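Local coordinates for putative 5-dehydro-2-deoxygluconokinase (Bacillus halodurans C-125, PDB 2QCV), which probably catalyses the ATP-dependent phosphorylation of 5-dehydro-2-deoxy-D-gluconate, a step in the breakdown of myo-inositol to acetyl-CoA, at residues A16-A20 and V121-L126; V131-R137 and L164-V170. All coordinates share one frame; numbering follows the deposited sequence.

Overall arrangement
Both contacts belong to the pfkB-family (ribokinase-like) fold, and both segments of contact 1 precede those of contact 2 in the sequence. Their centres lie about 18 Å apart and their nearest atoms about 4 Å apart, without touching. Contact 1, whose centre is about 13 Å from that of the chain, joins the end of strand 12-17 to the loop following strand 111-117 of the smaller four-stranded sheet. Contact 2, about 19 Å out, sets the short helix 133-136 against the C-terminal end of helix 154-167. Through A161 and A157 that long helix also packs on I17 and L126, one from each segment of contact 1, and so links the two regions beside the large sheet.

Contact 1. Residues A16-A20 and V121-L126; sequences AIGRA and VADLYL
R19 reaches D123 along most of its length. R19 CB lies 3.8 Å from D123 CG, and R19 CG passes 3.4 Å from D123 OD2. A bend about the CG-CD bond (chi3 -71°) turns R19 NE toward D123 OD2, to which it donates over 2.7 Å with an N-H...O angle of 163°. This bond lies near the guanidinium plane but meets the oxygen from above the carboxylate plane, the two planes being 64° apart. At the tip, R19 NH2 makes a weak bond to D123 OD1 and comes obliquely within 3.7 Å of V121 CG2 and 3.9 Å of L124 CD2. The salt bridge ties the exit of strand 12-17, which belongs to the large sheet of the pfkB fold, to the 3-10 turn 122-124 that follows strand 111-117. A leucine in place of R19 would probably leave the buried carboxylate of D123 without its charged mate. Nearby, one water lies between the backbones, within hydrogen-bonding distance of G18 O (2.8 Å) and D123 O (2.7 Å). On the strand side, L126 CD2 meets I17 CG1 at 3.7 Å, and I64 of the neighbouring strand 61-67 touches both side chains.

Contact 2. Residues V131-R137 and L164-V170; sequences VNEAYIR and LAKRNDV
Helix 133-136, a single turn in the pfkB fold, lies against the end of helix 154-167, where a Schellman motif with D169 at positive phi closes the longer helix. At the start of the short helix N132 OD1 caps A134 N at 2.7 Å, a weak bond. Across the contact E133, with CG anti to the backbone N (chi1 -174°) and the chain extended beyond it, presents its carboxylate to R167 and N168. R167 grips it side-on: R167 NH2 donates to E133 OE1 over 2.9 Å and R167 NE to E133 OE2 over 3.0 Å, both from above the carboxylate plane and nearly straight (N-H...O angles 172° and 175°). N168 ND2 approaches E133 OE2 on the anti side at 2.7 Å, and it also donates to L164 O at 2.8 Å, which helps to fix the amide. Beside these polar groups, L164 CD2 packs 3.7 Å from E133 CB, while I136 CG2 rests 3.7 Å from A165 CA. A water joins N168 OD1 to R137 NH1. With three donors on its two oxygens, the E133 carboxylate is held firmly, and the charge of R167 would be expected to favour its ionised form.

Contact 1. Residues A16-A20 and V121-L126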
loop_
_atom_site.group_PDB
_atom_site.type_symbol
_atom_site.label_atom_id
_atom_site.label_comp_id
_atom_site.label_asym_id
_atom_site.label_seq_id
_atom_site.Cartn_x
_atom_site.Cartn_y
_atom_site.Cartn_z
ATOM N N ALA A 16 -2.263 30.564 -3.928
ATOM C CA ALA A 16 -1.505 29.420 -4.438
ATOM C C ALA A 16 -2.071 28.139 -3.857
ATOM O O ALA A 16 -2.668 28.128 -2.771
ATOM C CB ALA A 16 -0.044 29.543 -4.107
ATOM N N ILE A 17 -1.881 27.053 -4.598
ATOM C CA ILE A 17 -2.377 25.738 -4.197
ATOM C C ILE A 17 -1.242 24.741 -4.317
ATOM O O ILE A 17 -0.538 24.692 -5.318
ATOM C CB ILE A 17 -3.638 25.290 -5.021
ATOM C CG1 ILE A 17 -4.148 23.919 -4.595
ATOM C CG2 ILE A 17 -3.403 25.341 -6.525
ATOM C CD1 ILE A 17 -5.616 23.641 -5.007
ATOM N N GLY A 18 -1.068 23.972 -3.239
ATOM C CA GLY A 18 -0.183 22.822 -3.233
ATOM C C GLY A 18 0.560 22.715 -1.907
ATOM O O GLY A 18 -0.057 22.724 -0.849
ATOM N N ARG A 19 1.884 22.577 -1.998
ATOM C CA ARG A 19 2.728 22.202 -0.854
ATOM C C ARG A 19 3.235 23.370 -0.032
ATOM O O ARG A 19 3.872 24.308 -0.558
ATOM C CB ARG A 19 3.962 21.436 -1.350
ATOM C CG ARG A 19 4.971 21.089 -0.273
ATOM C CD ARG A 19 6.024 20.097 -0.851
ATOM N NE ARG A 19 5.371 18.806 -1.033
ATOM C CZ ARG A 19 5.759 17.842 -1.867
ATOM N NH1 ARG A 19 6.867 17.961 -2.596
ATOM N NH2 ARG A 19 5.033 16.734 -1.931
ATOM N N ALA A 20 3.040 23.246 1.280
ATOM C CA ALA A 20 3.763 24.017 2.282
ATOM C C ALA A 20 4.407 22.983 3.195
ATOM O O ALA A 20 3.712 22.120 3.762
ATOM C CB ALA A 20 2.847 24.937 3.067
ATOM N N VAL A 121 2.987 12.309 2.241
ATOM C CA VAL A 121 3.004 13.523 3.038
ATOM C C VAL A 121 1.640 14.213 2.995
ATOM O O VAL A 121 0.858 14.013 2.035
ATOM C CB VAL A 121 4.184 14.468 2.654
ATOM C CG1 VAL A 121 5.484 13.825 3.075
ATOM C CG2 VAL A 121 4.191 14.960 1.183
ATOM N N ALA A 122 1.356 14.992 4.043
ATOM C CA ALA A 122 0.079 15.651 4.216
ATOM C C ALA A 122 -0.343 16.468 2.981
ATOM O O ALA A 122 -1.514 16.463 2.624
ATOM C CB ALA A 122 0.097 16.535 5.463
ATOM N N ASP A 123 0.578 17.199 2.356
ATOM C CA ASP A 123 0.157 18.111 1.274
ATOM C C ASP A 123 -0.464 17.397 0.075
ATOM O O ASP A 123 -1.233 18.002 -0.660
ATOM C CB ASP A 123 1.251 19.053 0.854
ATOM C CG ASP A 123 2.436 18.348 0.199
ATOM O OD1 ASP A 123 2.338 17.990 -0.981
ATOM O OD2 ASP A 123 3.488 18.258 0.845
ATOM N N LEU A 124 -0.132 16.121 -0.085
ATOM C CA LEU A 124 -0.623 15.325 -1.201
ATOM C C LEU A 124 -2.031 14.803 -0.962
ATOM O O LEU A 124 -2.648 14.332 -1.901
ATOM C CB LEU A 124 0.333 14.158 -1.492
ATOM C CG LEU A 124 1.739 14.551 -1.984
ATOM C CD1 LEU A 124 2.621 13.268 -2.118
ATOM C CD2 LEU A 124 1.647 15.321 -3.262
ATOM N N TYR A 125 -2.545 14.924 0.265
ATOM C CA TYR A 125 -3.897 14.506 0.606
ATOM C C TYR A 125 -4.940 15.621 0.547
ATOM O O TYR A 125 -6.070 15.404 0.929
ATOM C CB TYR A 125 -3.888 13.819 1.983
ATOM C CG TYR A 125 -3.257 12.469 1.842
ATOM C CD1 TYR A 125 -4.025 11.401 1.401
ATOM C CD2 TYR A 125 -1.886 12.280 2.011
ATOM C CE1 TYR A 125 -3.483 10.179 1.189
ATOM C CE2 TYR A 125 -1.311 11.016 1.812
ATOM C CZ TYR A 125 -2.123 9.979 1.394
ATOM O OH TYR A 125 -1.630 8.719 1.186
ATOM N N LEU A 126 -4.557 16.807 0.089
ATOM C CA LEU A 126 -5.531 17.836 -0.236
ATOM C C LEU A 126 -6.475 17.228 -1.273
ATOM O O LEU A 126 -6.031 16.574 -2.230
ATOM C CB LEU A 126 -4.846 19.092 -0.821
ATOM C CG LEU A 126 -5.731 20.260 -1.237
ATOM C CD1 LEU A 126 -6.342 20.935 0.031
ATOM C CD2 LEU A 126 -4.925 21.250 -2.154
HETATM O O HOH W 1 -1.674 20.628 -0.075
#

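Contact 2. Residues V131-R137 and L164-V170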
loop_
_atom_site.group_PDB
_atom_site.type_symbol
_atom_site.label_atom_id
_atom_site.label_comp_id
_atom_site.label_asym_id
_atom_site.label_seq_id
_atom_site.Cartn_x
_atom_site.Cartn_y
_atom_site.Cartn_z
ATOM N N VAL A 131 -11.327 22.199 -1.619
ATOM C CA VAL A 131 -11.138 23.332 -2.516
ATOM C C VAL A 131 -12.432 24.168 -2.596
ATOM O O VAL A 131 -13.465 23.688 -3.048
ATOM C CB VAL A 131 -10.752 22.870 -3.902
ATOM C CG1 VAL A 131 -10.561 24.066 -4.846
ATOM C CG2 VAL A 131 -9.491 22.035 -3.816
ATOM N N ASN A 132 -12.335 25.422 -2.153
ATOM C CA ASN A 132 -13.485 26.314 -1.960
ATOM C C ASN A 132 -13.589 27.387 -3.059
ATOM O O ASN A 132 -12.750 28.299 -3.145
ATOM C CB ASN A 132 -13.389 26.970 -0.586
ATOM C CG ASN A 132 -14.670 27.705 -0.186
ATOM O OD1 ASN A 132 -15.311 28.336 -1.003
ATOM N ND2 ASN A 132 -15.061 27.575 1.082
ATOM N N GLU A 133 -14.641 27.312 -3.857
ATOM C CA GLU A 133 -14.886 28.315 -4.909
ATOM C C GLU A 133 -15.022 29.732 -4.395
ATOM O O GLU A 133 -14.529 30.658 -5.058
ATOM C CB GLU A 133 -16.099 27.926 -5.755
ATOM C CG GLU A 133 -16.352 28.817 -6.945
ATOM C CD GLU A 133 -17.344 28.202 -7.907
ATOM O OE1 GLU A 133 -17.902 27.102 -7.574
ATOM O OE2 GLU A 133 -17.503 28.773 -8.996
ATOM N N ALA A 134 -15.661 29.905 -3.212
ATOM C CA ALA A 134 -15.857 31.222 -2.602
ATOM C C ALA A 134 -14.537 31.885 -2.230
ATOM O O ALA A 134 -14.438 33.108 -2.223
ATOM C CB ALA A 134 -16.786 31.125 -1.347
ATOM N N TYR A 135 -13.506 31.077 -1.993
ATOM C CA TYR A 135 -12.194 31.596 -1.645
ATOM C C TYR A 135 -11.460 31.969 -2.910
ATOM O O TYR A 135 -10.982 33.077 -3.060
ATOM C CB TYR A 135 -11.411 30.539 -0.912
ATOM C CG TYR A 135 -10.119 30.995 -0.296
ATOM C CD1 TYR A 135 -10.057 32.078 0.545
ATOM C CD2 TYR A 135 -8.940 30.297 -0.538
ATOM C CE1 TYR A 135 -8.846 32.433 1.159
ATOM C CE2 TYR A 135 -7.759 30.675 0.042
ATOM C CZ TYR A 135 -7.718 31.715 0.904
ATOM O OH TYR A 135 -6.507 32.018 1.495
ATOM N N ILE A 136 -11.383 31.034 -3.837
ATOM C CA ILE A 136 -10.694 31.274 -5.119
ATOM C C ILE A 136 -11.195 32.523 -5.850
ATOM O O ILE A 136 -10.411 33.344 -6.330
ATOM C CB ILE A 136 -10.809 30.011 -6.029
ATOM C CG1 ILE A 136 -10.004 28.856 -5.427
ATOM C CG2 ILE A 136 -10.395 30.308 -7.487
ATOM C CD1 ILE A 136 -10.191 27.478 -6.167
ATOM N N ARG A 137 -12.508 32.721 -5.895
ATOM C CA ARG A 137 -13.040 33.863 -6.611
ATOM C C ARG A 137 -12.714 35.250 -6.043
ATOM O O ARG A 137 -12.979 36.232 -6.711
ATOM C CB ARG A 137 -14.531 33.733 -6.813
ATOM C CG ARG A 137 -15.318 33.899 -5.587
ATOM C CD ARG A 137 -16.765 33.526 -5.885
ATOM N NE ARG A 137 -17.574 33.709 -4.696
ATOM C CZ ARG A 137 -18.684 33.014 -4.421
ATOM N NH1 ARG A 137 -19.137 32.067 -5.241
ATOM N NH2 ARG A 137 -19.331 33.253 -3.291
ATOM N N LEU A 164 -12.645 26.128 -11.236
ATOM C CA LEU A 164 -13.298 27.140 -10.442
ATOM C C LEU A 164 -12.692 28.506 -10.704
ATOM O O LEU A 164 -13.425 29.494 -10.873
ATOM C CB LEU A 164 -13.195 26.752 -8.939
ATOM C CG LEU A 164 -14.261 25.833 -8.381
ATOM C CD1 LEU A 164 -14.567 24.657 -9.295
ATOM C CD2 LEU A 164 -13.800 25.367 -7.000
ATOM N N ALA A 165 -11.355 28.577 -10.811
ATOM C CA ALA A 165 -10.690 29.842 -11.166
ATOM C C ALA A 165 -11.200 30.353 -12.499
ATOM O O ALA A 165 -11.659 31.498 -12.643
ATOM C CB ALA A 165 -9.136 29.668 -11.194
ATOM N N LYS A 166 -11.161 29.497 -13.498
ATOM C CA LYS A 166 -11.508 29.930 -14.843
ATOM C C LYS A 166 -12.929 30.476 -14.950
ATOM O O LYS A 166 -13.170 31.489 -15.631
ATOM C CB LYS A 166 -11.280 28.797 -15.828
ATOM C CG LYS A 166 -9.795 28.597 -16.138
ATOM C CD LYS A 166 -9.556 27.272 -16.748
ATOM C CE LYS A 166 -9.970 27.183 -18.203
ATOM N NZ LYS A 166 -8.985 27.848 -19.063
ATOM N N ARG A 167 -13.865 29.823 -14.291
ATOM C CA ARG A 167 -15.256 30.231 -14.344
ATOM C C ARG A 167 -15.588 31.440 -13.478
ATOM O O ARG A 167 -16.647 31.989 -13.623
ATOM C CB ARG A 167 -16.184 29.093 -14.071
ATOM C CG ARG A 167 -16.303 28.643 -12.651
ATOM C CD ARG A 167 -17.070 27.332 -12.660
ATOM N NE ARG A 167 -17.392 26.869 -11.315
ATOM C CZ ARG A 167 -17.615 25.594 -11.011
ATOM N NH1 ARG A 167 -17.531 24.642 -11.943
ATOM N NH2 ARG A 167 -17.875 25.265 -9.773
ATOM N N ASN A 168 -14.639 31.891 -12.666
ATOM C CA ASN A 168 -14.768 33.105 -11.873
ATOM C C ASN A 168 -13.819 34.225 -12.316
ATOM O O ASN A 168 -13.582 35.184 -11.580
ATOM C CB ASN A 168 -14.556 32.726 -10.408
ATOM C CG ASN A 168 -15.759 32.021 -9.843
ATOM O OD1 ASN A 168 -16.738 32.663 -9.511
ATOM N ND2 ASN A 168 -15.693 30.690 -9.746
ATOM N N ASP A 169 -13.264 34.090 -13.518
ATOM C CA ASP A 169 -12.419 35.113 -14.096
ATOM C C ASP A 169 -11.195 35.377 -13.221
ATOM O O ASP A 169 -10.766 36.513 -13.036
ATOM C CB ASP A 169 -13.255 36.383 -14.348
ATOM C CG ASP A 169 -12.577 37.353 -15.248
ATOM O OD1 ASP A 169 -11.817 36.885 -16.124
ATOM O OD2 ASP A 169 -12.799 38.576 -15.073
ATOM N N VAL A 170 -10.667 34.297 -12.661
ATOM C CA VAL A 170 -9.442 34.293 -11.888
ATOM C C VAL A 170 -8.356 33.750 -12.835
ATOM O O VAL A 170 -8.488 32.655 -13.387
ATOM C CB VAL A 170 -9.567 33.424 -10.642
ATOM C CG1 VAL A 170 -8.243 33.389 -9.878
ATOM C CG2 VAL A 170 -10.701 33.960 -9.736
HETATM O O HOH W 2 -18.761 31.793 -8.009
HETATM O O HOH W 3 -14.314 36.415 -9.156
#